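Local coordinates for F5/8 type C domain protein (Clostridium perfringens, PDB 7JRM) that probably binds carbohydrate through a CBM51 module, as part of ZmpB, a multidomain O-glycopeptidase tailored to recognising and hydrolysing mucins, at residues A381-P387 and M456-N461; N400-V406 and F447-F452; L333-L339 and N356-L361. All coordinates share one frame; numbering follows the deposited sequence.

Contact 1: A381-P387 and M456-N461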
loop_
_atom_site.group_PDB
_atom_site.type_symbol
_atom_site.label_atom_id
_atom_site.label_comp_id
_atom_site.label_asym_id
_atom_site.label_seq_id
_atom_site.Cartn_x
_atom_site.Cartn_y
_atom_site.Cartn_z
ATOM N N ALA A 381 37.917 35.233 5.168
ATOM C CA ALA A 381 39.157 35.653 5.815
ATOM C C ALA A 381 39.402 34.748 7.014
ATOM O O ALA A 381 38.831 34.948 8.088
ATOM C CB ALA A 381 39.075 37.117 6.230
ATOM N N ALA A 382 40.254 33.743 6.833
ATOM C CA ALA A 382 40.468 32.709 7.836
ATOM C C ALA A 382 41.524 33.079 8.871
ATOM O O ALA A 382 41.911 32.225 9.675
ATOM C CB ALA A 382 40.844 31.391 7.155
ATOM N N GLY A 383 42.003 34.318 8.868
ATOM C CA GLY A 383 42.891 34.782 9.916
ATOM C C GLY A 383 44.360 34.537 9.624
ATOM O O GLY A 383 44.792 34.351 8.482
ATOM N N GLU A 384 45.140 34.535 10.702
ATOM C CA GLU A 384 46.590 34.431 10.633
ATOM C C GLU A 384 47.050 33.041 11.054
ATOM O O GLU A 384 46.527 32.464 12.011
ATOM C CB GLU A 384 47.248 35.487 11.527
ATOM C CG GLU A 384 48.743 35.291 11.737
ATOM C CD GLU A 384 49.337 36.301 12.701
ATOM O OE1 GLU A 384 50.513 36.679 12.517
ATOM O OE2 GLU A 384 48.629 36.716 13.643
ATOM N N LEU A 385 48.027 32.509 10.327
ATOM C CA LEU A 385 48.699 31.269 10.694
ATOM C C LEU A 385 50.074 31.602 11.255
ATOM O O LEU A 385 50.796 32.429 10.689
ATOM C CB LEU A 385 48.828 30.335 9.490
ATOM C CG LEU A 385 47.533 29.834 8.855
ATOM C CD1 LEU A 385 47.817 29.185 7.509
ATOM C CD2 LEU A 385 46.812 28.865 9.781
ATOM N N LYS A 386 50.432 30.961 12.368
ATOM C CA LYS A 386 51.702 31.230 13.028
ATOM C C LYS A 386 52.728 30.193 12.609
ATOM O O LYS A 386 52.502 28.991 12.826
ATOM C CB LYS A 386 51.531 31.223 14.542
ATOM C CG LYS A 386 50.348 32.041 15.036
ATOM C CD LYS A 386 50.765 33.461 15.386
ATOM C CE LYS A 386 49.630 34.222 16.055
ATOM N NZ LYS A 386 49.256 33.623 17.366
ATOM N N PRO A 387 53.850 30.591 12.010
ATOM C CA PRO A 387 54.867 29.607 11.624
ATOM C C PRO A 387 55.498 28.950 12.842
ATOM O O PRO A 387 55.835 29.613 13.825
ATOM C CB PRO A 387 55.894 30.439 10.844
ATOM C CG PRO A 387 55.173 31.694 10.458
ATOM C CD PRO A 387 54.193 31.949 11.560
ATOM N N MET A 456 39.238 31.193 0.160
ATOM C CA MET A 456 39.538 31.166 1.586
ATOM C C MET A 456 40.963 31.669 1.777
ATOM O O MET A 456 41.913 31.054 1.279
ATOM C CB MET A 456 39.377 29.757 2.156
ATOM C CG MET A 456 39.530 29.677 3.665
ATOM S SD MET A 456 38.621 28.292 4.373
ATOM C CE MET A 456 39.342 28.211 6.008
ATOM N N PHE A 457 41.113 32.781 2.491
ATOM C CA PHE A 457 42.378 33.497 2.568
ATOM C C PHE A 457 43.008 33.336 3.945
ATOM O O PHE A 457 42.332 33.496 4.967
ATOM C CB PHE A 457 42.184 34.980 2.253
ATOM C CG PHE A 457 43.456 35.776 2.279
ATOM C CD1 PHE A 457 44.372 35.677 1.244
ATOM C CD2 PHE A 457 43.740 36.621 3.340
ATOM C CE1 PHE A 457 45.545 36.406 1.266
ATOM C CE2 PHE A 457 44.913 37.352 3.366
ATOM C CZ PHE A 457 45.815 37.246 2.328
ATOM N N TYR A 458 44.301 33.023 3.959
ATOM C CA TYR A 458 45.128 33.013 5.155
ATOM C C TYR A 458 46.245 34.038 5.003
ATOM O O TYR A 458 46.477 34.585 3.922
ATOM C CB TYR A 458 45.738 31.629 5.407
ATOM C CG TYR A 458 44.788 30.581 5.937
ATOM C CD1 TYR A 458 44.508 30.491 7.294
ATOM C CD2 TYR A 458 44.193 29.662 5.084
ATOM C CE1 TYR A 458 43.654 29.522 7.784
ATOM C CE2 TYR A 458 43.336 28.694 5.563
ATOM C CZ TYR A 458 43.068 28.628 6.913
ATOM O OH TYR A 458 42.215 27.663 7.395
ATOM N N LEU A 459 46.950 34.291 6.103
ATOM C CA LEU A 459 48.175 35.073 6.050
ATOM C C LEU A 459 49.135 34.554 7.109
ATOM O O LEU A 459 48.718 33.995 8.127
ATOM C CB LEU A 459 47.908 36.581 6.226
ATOM C CG LEU A 459 47.423 37.254 7.522
ATOM C CD1 LEU A 459 48.472 37.296 8.639
ATOM C CD2 LEU A 459 46.939 38.663 7.207
ATOM N N PHE A 460 50.428 34.735 6.851
ATOM C CA PHE A 460 51.457 34.387 7.820
ATOM C C PHE A 460 52.644 35.317 7.625
ATOM O O PHE A 460 53.062 35.574 6.493
ATOM C CB PHE A 460 51.885 32.917 7.698
ATOM C CG PHE A 460 52.533 32.566 6.386
ATOM C CD1 PHE A 460 53.912 32.565 6.256
ATOM C CD2 PHE A 460 51.762 32.219 5.288
ATOM C CE1 PHE A 460 54.512 32.235 5.055
ATOM C CE2 PHE A 460 52.356 31.889 4.083
ATOM C CZ PHE A 460 53.732 31.895 3.968
ATOM N N ASN A 461 53.167 35.831 8.734
ATOM C CA ASN A 461 54.298 36.742 8.704
ATOM C C ASN A 461 55.602 35.974 8.871
ATOM O O ASN A 461 55.646 34.915 9.501
ATOM C CB ASN A 461 54.171 37.799 9.802
ATOM C CG ASN A 461 55.081 38.987 9.573
ATOM O OD1 ASN A 461 55.270 39.429 8.440
ATOM N ND2 ASN A 461 55.652 39.511 10.651
HETATM O O HOH W 1 52.178 34.734 11.097
#

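Contact 2: N400-V406 and F447-F452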
loop_
_atom_site.group_PDB
_atom_site.type_symbol
_atom_site.label_atom_id
_atom_site.label_comp_id
_atom_site.label_asym_id
_atom_site.label_seq_id
_atom_site.Cartn_x
_atom_site.Cartn_y
_atom_site.Cartn_z
ATOM N N ASN A 400 30.769 21.418 0.758
ATOM C CA ASN A 400 29.539 21.680 0.030
ATOM C C ASN A 400 28.372 21.076 0.811
ATOM O O ASN A 400 28.528 20.638 1.954
ATOM C CB ASN A 400 29.634 21.142 -1.398
ATOM C CG ASN A 400 29.798 19.632 -1.452
ATOM O OD1 ASN A 400 30.035 18.980 -0.436
ATOM N ND2 ASN A 400 29.670 19.069 -2.649
ATOM N N ARG A 401 27.186 21.041 0.199
ATOM C CA ARG A 401 26.019 20.512 0.899
ATOM C C ARG A 401 26.177 19.032 1.224
ATOM O O ARG A 401 25.683 18.568 2.258
ATOM C CB ARG A 401 24.758 20.743 0.067
ATOM C CG ARG A 401 24.148 22.122 0.245
ATOM C CD ARG A 401 22.860 22.258 -0.546
ATOM N NE ARG A 401 23.115 22.383 -1.978
ATOM C CZ ARG A 401 22.190 22.706 -2.876
ATOM N NH1 ARG A 401 20.941 22.937 -2.491
ATOM N NH2 ARG A 401 22.512 22.798 -4.158
ATOM N N GLU A 402 26.867 18.280 0.370
ATOM C CA GLU A 402 27.079 16.856 0.595
ATOM C C GLU A 402 28.228 16.571 1.559
ATOM O O GLU A 402 28.579 15.401 1.749
ATOM C CB GLU A 402 27.331 16.146 -0.737
ATOM C CG GLU A 402 26.399 14.974 -0.999
ATOM N N GLY A 403 28.813 17.599 2.167
ATOM C CA GLY A 403 29.915 17.392 3.084
ATOM C C GLY A 403 31.227 17.031 2.429
ATOM O O GLY A 403 32.105 16.471 3.090
ATOM N N LYS A 404 31.389 17.338 1.146
ATOM C CA LYS A 404 32.599 17.017 0.404
ATOM C C LYS A 404 33.488 18.249 0.292
ATOM O O LYS A 404 33.004 19.356 0.045
ATOM C CB LYS A 404 32.252 16.491 -0.992
ATOM C CG LYS A 404 33.399 16.540 -1.990
ATOM C CD LYS A 404 33.121 15.660 -3.197
ATOM C CE LYS A 404 33.890 16.137 -4.419
ATOM N NZ LYS A 404 33.287 17.361 -5.015
ATOM N N ASN A 405 34.791 18.049 0.485
ATOM C CA ASN A 405 35.753 19.130 0.314
ATOM C C ASN A 405 35.876 19.475 -1.165
ATOM O O ASN A 405 36.222 18.617 -1.985
ATOM C CB ASN A 405 37.109 18.728 0.890
ATOM C CG ASN A 405 38.097 19.879 0.918
ATOM O OD1 ASN A 405 37.749 21.021 0.612
ATOM N ND2 ASN A 405 39.337 19.585 1.289
ATOM N N VAL A 406 35.591 20.728 -1.508
ATOM C CA VAL A 406 35.615 21.182 -2.891
ATOM C C VAL A 406 36.772 22.151 -3.140
ATOM O O VAL A 406 36.752 22.899 -4.115
ATOM C CB VAL A 406 34.270 21.806 -3.296
ATOM C CG1 VAL A 406 33.171 20.753 -3.275
ATOM C CG2 VAL A 406 33.922 22.965 -2.376
ATOM N N PHE A 447 38.433 27.394 -4.448
ATOM C CA PHE A 447 37.487 26.289 -4.471
ATOM C C PHE A 447 36.336 26.628 -5.405
ATOM O O PHE A 447 35.979 27.797 -5.575
ATOM C CB PHE A 447 36.968 25.955 -3.063
ATOM C CG PHE A 447 35.946 26.926 -2.535
ATOM C CD1 PHE A 447 36.343 28.059 -1.844
ATOM C CD2 PHE A 447 34.590 26.691 -2.705
ATOM C CE1 PHE A 447 35.409 28.948 -1.347
ATOM C CE2 PHE A 447 33.652 27.578 -2.214
ATOM C CZ PHE A 447 34.061 28.707 -1.534
ATOM N N GLU A 448 35.763 25.591 -6.011
ATOM C CA GLU A 448 34.637 25.758 -6.916
ATOM C C GLU A 448 33.799 24.487 -6.916
ATOM O O GLU A 448 34.317 23.381 -6.744
ATOM C CB GLU A 448 35.102 26.098 -8.339
ATOM C CG GLU A 448 35.745 24.941 -9.089
ATOM C CD GLU A 448 36.685 25.408 -10.184
ATOM O OE1 GLU A 448 36.205 26.028 -11.156
ATOM O OE2 GLU A 448 37.904 25.155 -10.074
ATOM N N ASP A 449 32.494 24.666 -7.101
ATOM C CA ASP A 449 31.545 23.563 -7.166
ATOM C C ASP A 449 30.292 24.074 -7.867
ATOM O O ASP A 449 30.240 25.218 -8.327
ATOM C CB ASP A 449 31.237 23.012 -5.769
ATOM C CG ASP A 449 30.697 21.593 -5.804
ATOM O OD1 ASP A 449 31.212 20.778 -6.598
ATOM O OD2 ASP A 449 29.758 21.294 -5.037
ATOM N N GLU A 450 29.277 23.213 -7.948
ATOM C CA GLU A 450 28.015 23.588 -8.575
ATOM C C GLU A 450 27.359 24.730 -7.809
ATOM O O GLU A 450 26.696 24.507 -6.791
ATOM C CB GLU A 450 27.075 22.383 -8.656
ATOM C CG GLU A 450 25.719 22.692 -9.275
ATOM C CD GLU A 450 25.829 23.514 -10.546
ATOM O OE1 GLU A 450 25.559 24.732 -10.493
ATOM O OE2 GLU A 450 26.185 22.941 -11.598
ATOM N N GLY A 451 27.548 25.958 -8.288
ATOM C CA GLY A 451 26.985 27.128 -7.653
ATOM C C GLY A 451 27.694 27.593 -6.400
ATOM O O GLY A 451 27.236 28.556 -5.774
ATOM N N PHE A 452 28.794 26.948 -6.015
ATOM C CA PHE A 452 29.524 27.285 -4.795
ATOM C C PHE A 452 30.990 27.491 -5.152
ATOM O O PHE A 452 31.682 26.538 -5.520
ATOM C CB PHE A 452 29.365 26.190 -3.740
ATOM C CG PHE A 452 29.958 26.540 -2.406
ATOM C CD1 PHE A 452 29.796 27.806 -1.869
ATOM C CD2 PHE A 452 30.671 25.597 -1.683
ATOM C CE1 PHE A 452 30.339 28.128 -0.639
ATOM C CE2 PHE A 452 31.215 25.912 -0.453
ATOM C CZ PHE A 452 31.048 27.179 0.070
HETATM O O HOH W 2 24.919 23.361 -5.417
HETATM O O HOH W 3 34.212 19.607 -7.120
#

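Contact 3: L333-L339 and N356-L361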
loop_
_atom_site.group_PDB
_atom_site.type_symbol
_atom_site.label_atom_id
_atom_site.label_comp_id
_atom_site.label_asym_id
_atom_site.label_seq_id
_atom_site.Cartn_x
_atom_site.Cartn_y
_atom_site.Cartn_z
ATOM N N LEU A 333 21.205 36.632 1.522
ATOM C CA LEU A 333 22.182 36.799 2.586
ATOM C C LEU A 333 23.210 37.858 2.210
ATOM O O LEU A 333 23.445 38.141 1.033
ATOM C CB LEU A 333 22.887 35.473 2.894
ATOM C CG LEU A 333 21.978 34.308 3.286
ATOM C CD1 LEU A 333 22.799 33.120 3.750
ATOM C CD2 LEU A 333 20.996 34.735 4.362
ATOM N N SER A 334 23.826 38.439 3.237
ATOM C CA SER A 334 24.853 39.458 3.043
ATOM C C SER A 334 25.771 39.460 4.255
ATOM O O SER A 334 25.307 39.648 5.384
ATOM C CB SER A 334 24.228 40.840 2.837
ATOM O OG SER A 334 25.192 41.866 2.995
ATOM N N GLY A 335 27.064 39.246 4.020
ATOM C CA GLY A 335 28.039 39.268 5.093
ATOM C C GLY A 335 27.956 38.114 6.064
ATOM O O GLY A 335 28.412 38.244 7.203
ATOM N N VAL A 336 27.398 36.982 5.648
ATOM C CA VAL A 336 27.208 35.833 6.525
ATOM C C VAL A 336 28.450 34.954 6.486
ATOM O O VAL A 336 29.030 34.713 5.421
ATOM C CB VAL A 336 25.950 35.041 6.120
ATOM C CG1 VAL A 336 25.723 33.873 7.068
ATOM C CG2 VAL A 336 24.735 35.956 6.092
ATOM N N GLU A 337 28.864 34.478 7.660
ATOM C CA GLU A 337 29.981 33.552 7.789
ATOM C C GLU A 337 29.566 32.165 8.253
ATOM O O GLU A 337 30.254 31.192 7.938
ATOM C CB GLU A 337 31.022 34.103 8.774
ATOM C CG GLU A 337 31.922 35.182 8.201
ATOM C CD GLU A 337 32.761 35.862 9.265
ATOM O OE1 GLU A 337 33.070 35.213 10.286
ATOM O OE2 GLU A 337 33.111 37.048 9.082
ATOM N N ASP A 338 28.461 32.056 8.986
ATOM C CA ASP A 338 28.011 30.794 9.562
ATOM C C ASP A 338 26.536 30.613 9.238
ATOM O O ASP A 338 25.710 31.455 9.609
ATOM C CB ASP A 338 28.242 30.774 11.077
ATOM C CG ASP A 338 27.940 29.424 11.702
ATOM O OD1 ASP A 338 27.633 28.467 10.961
ATOM O OD2 ASP A 338 28.016 29.320 12.945
ATOM N N LEU A 339 26.207 29.520 8.555
ATOM C CA LEU A 339 24.836 29.217 8.168
ATOM C C LEU A 339 24.057 28.498 9.260
ATOM O O LEU A 339 22.934 28.048 9.004
ATOM C CB LEU A 339 24.824 28.373 6.890
ATOM C CG LEU A 339 25.300 29.058 5.608
ATOM C CD1 LEU A 339 25.270 28.082 4.443
ATOM C CD2 LEU A 339 24.452 30.280 5.309
ATOM N N ASN A 356 29.330 36.327 -0.273
ATOM C CA ASN A 356 29.276 36.209 1.174
ATOM C C ASN A 356 30.604 35.639 1.680
ATOM O O ASN A 356 31.610 35.638 0.962
ATOM C CB ASN A 356 28.063 35.360 1.575
ATOM C CG ASN A 356 26.803 36.188 1.746
ATOM O OD1 ASN A 356 26.338 36.406 2.864
ATOM N ND2 ASN A 356 26.247 36.655 0.634
ATOM N N GLU A 357 30.619 35.154 2.920
ATOM C CA GLU A 357 31.836 34.675 3.568
ATOM C C GLU A 357 31.622 33.291 4.166
ATOM O O GLU A 357 32.039 33.011 5.294
ATOM C CB GLU A 357 32.302 35.657 4.640
ATOM C CG GLU A 357 32.309 37.113 4.192
ATOM C CD GLU A 357 32.507 38.083 5.341
ATOM O OE1 GLU A 357 33.187 37.714 6.321
ATOM O OE2 GLU A 357 31.982 39.214 5.263
ATOM N N VAL A 358 30.982 32.399 3.414
ATOM C CA VAL A 358 30.625 31.069 3.897
ATOM C C VAL A 358 31.574 30.042 3.297
ATOM O O VAL A 358 31.873 30.076 2.096
ATOM C CB VAL A 358 29.160 30.732 3.558
ATOM C CG1 VAL A 358 28.798 29.344 4.063
ATOM C CG2 VAL A 358 28.227 31.778 4.145
ATOM N N LYS A 359 32.047 29.121 4.138
ATOM C CA LYS A 359 32.923 28.037 3.714
ATOM C C LYS A 359 32.341 26.663 4.023
ATOM O O LYS A 359 33.044 25.657 3.874
ATOM C CB LYS A 359 34.298 28.176 4.375
ATOM C CG LYS A 359 34.280 27.923 5.875
ATOM C CD LYS A 359 35.683 27.859 6.451
ATOM C CE LYS A 359 35.654 27.534 7.935
ATOM N NZ LYS A 359 37.005 27.632 8.553
ATOM N N ASP A 360 31.081 26.592 4.448
ATOM C CA ASP A 360 30.484 25.330 4.877
ATOM C C ASP A 360 28.997 25.370 4.557
ATOM O O ASP A 360 28.245 26.110 5.198
ATOM C CB ASP A 360 30.720 25.101 6.369
ATOM C CG ASP A 360 30.330 23.706 6.817
ATOM O OD1 ASP A 360 30.398 23.434 8.034
ATOM O OD2 ASP A 360 29.957 22.881 5.958
ATOM N N LEU A 361 28.575 24.576 3.573
ATOM C CA LEU A 361 27.176 24.488 3.175
ATOM C C LEU A 361 26.437 23.344 3.859
ATOM O O LEU A 361 25.274 23.090 3.528
ATOM C CB LEU A 361 27.064 24.327 1.657
ATOM C CG LEU A 361 27.707 25.390 0.767
ATOM C CD1 LEU A 361 27.271 25.197 -0.677
ATOM C CD2 LEU A 361 27.358 26.785 1.255
HETATM O O HOH W 4 30.728 28.602 7.038
HETATM O O HOH W 5 32.980 31.182 7.044
HETATM O O HOH W 6 27.900 27.248 7.590
#

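Contact 1: A381-P387 and M456-N461
Ala382 and Leu385 form a notch that takes the ring of Tyr458, one on each side of its plane. The methyl of Ala382 sits over a face as a CH-pi contact, its CB 3.6 Å from the ring centroid and 20° off the normal, while the thioether methyl of Met456 packs against the same bump. Leu385 reaches the other side obliquely, its CG 3.5 Å from Tyr458 CD1. With CG of Tyr458 anti to its carbonyl carbon (chi1 -75°), the ring lies in this notch, and its hydroxyl is held beyond it by Asp395 O. On the opposite sheet face, CD1 of Leu459 rests on CB of Glu384 at 3.6 Å. Farther along, CB of Phe460 nestles against the carbonyl O of Leu385, and Pro387 CG abuts Asn461 O at 3.4 Å. The backbones hydrogen-bond from Ala382 N to Phe457 O (2.8 Å), Leu459 N to Gly383 O and, nearly straight, Leu385 N to Leu459 O (2.7 Å). Between the Ala381-Phe457 and Glu384-Leu459 pairs the register slips by one residue around Gly383, whose backbone angles call for glycine: a beta bulge in a parallel strand pair at the middle of a mixed sheet.

Contact 2: N400-V406 and F447-F452
Val406 and Phe447 meet backbone to backbone where the two segments come closest, their CA atoms 5.7 Å apart, and a weak bond runs from Glu448 N to Val406 O at 3.4 Å. Away from this point the chains diverge. Asn400 to Gly403 forms a type I beta turn. Across from it, the chain from Phe447 runs into a tight reversal at Glu450 and Gly451, with weak backbone bonds joining Asp449 and Phe452 in both directions. That reversal is a beta hairpin linking the neighbouring antiparallel strands 440-449 and 452-461, and the 400-406 loop leans on its end just before strand 407-413 joins the same sheet. Val406 is the main plug. Val406 CG1 packs on Asp449 CG, the carboxylate carbon, at 3.6 Å, and CG2 comes obliquely to the rings of both Phe447 and Phe452. Those rings brace each other: CE2 of Phe447 stands 3.3 Å above the plane of Phe452, over its centre. On the polar side of the contact, Asn400 ND2 donates to Asp449 OD2 at 3.3 Å, in its own amide plane but from above the carboxylate plane. The other end of the amide is fixed by Lys404 N, which donates to Asn400 OD1 at 2.7 Å; with CG lodged between the backbone N and carbonyl carbon (chi1 63°), the side chain folds back over its own turn. Lys404 NZ stays 4.3 Å from Asp449 OD1, beyond a salt bridge, and one water spans the two, held weakly by the lysine. A second water joins Arg401 NH2 to Glu450 O.

Contact 3: L333-L339 and N356-L361
Leu333 presents its carbonyl O to the side-chain amide of Asn356, and the bond from ND2 is nearly straight at 3.2 Å, though the donor stands above the carbonyl plane instead of on a lone pair. The same ND2 is also hydrogen-bonded to Asp354 O. Past Leu333 the chain bends round the amide: the N atoms of Ser334 and Gly335 come near Asn356 OD1 at poor angles, and the bond goes to Val336 N, 3.0 Å away. Both ends of this buried amide are thus engaged, which fixes its flip. Gly335, at positive phi, makes the bend. Val336 returns a backbone bond, its O accepting from Glu357 N at 3.0 Å, while CG2 of Val358 presses on that same O. The side chain of Glu337 crosses that of Glu357 obliquely, carboxylate planes 39° apart, with its OE2 only 2.8 Å from OE1 of Glu357; two acceptors so close would be expected to raise the proton affinity of one of them. The backbone O of Glu337 accepts from two waters, one also bound by Lys359 N, the other also donating to Glu357 O. Leu339, its CG anti to the carbonyl carbon (chi1 -68°), turns inward so that CD1 meets Val358 CG1 at 3.8 Å and Leu361 CD2 at 4.0 Å, and a water links its N to Asp360 O. Consecutive short parallel strands, inward leucines and valines, and a buried asparagine bonding to the backbone of the preceding turn are consistent with a leucine-rich repeat, resembling those of internalins.

How the contacts relate
From the N terminus, contact 3 comes first: 333-339 and 356-361 close a short loop around strand 350-352, setting the turn after strand 330-332 against the one after strand 350-352. The chain then runs up strand 372-384, whose end opens contact 1. Before 456-461 returns to close that long loop, contact 2 opens at 400-406 and shuts at 447-452, so both its segments fall between those of contact 1, while contact 3 stands in series with both. Strand 452-461 follows directly from contact 2 into contact 1. Side chains bridge the groups: Leu361 packs on Phe452, and Lys359 on Met456. Together they tie the repeat-like turns to the antiparallel strands through one continuous mixed sheet.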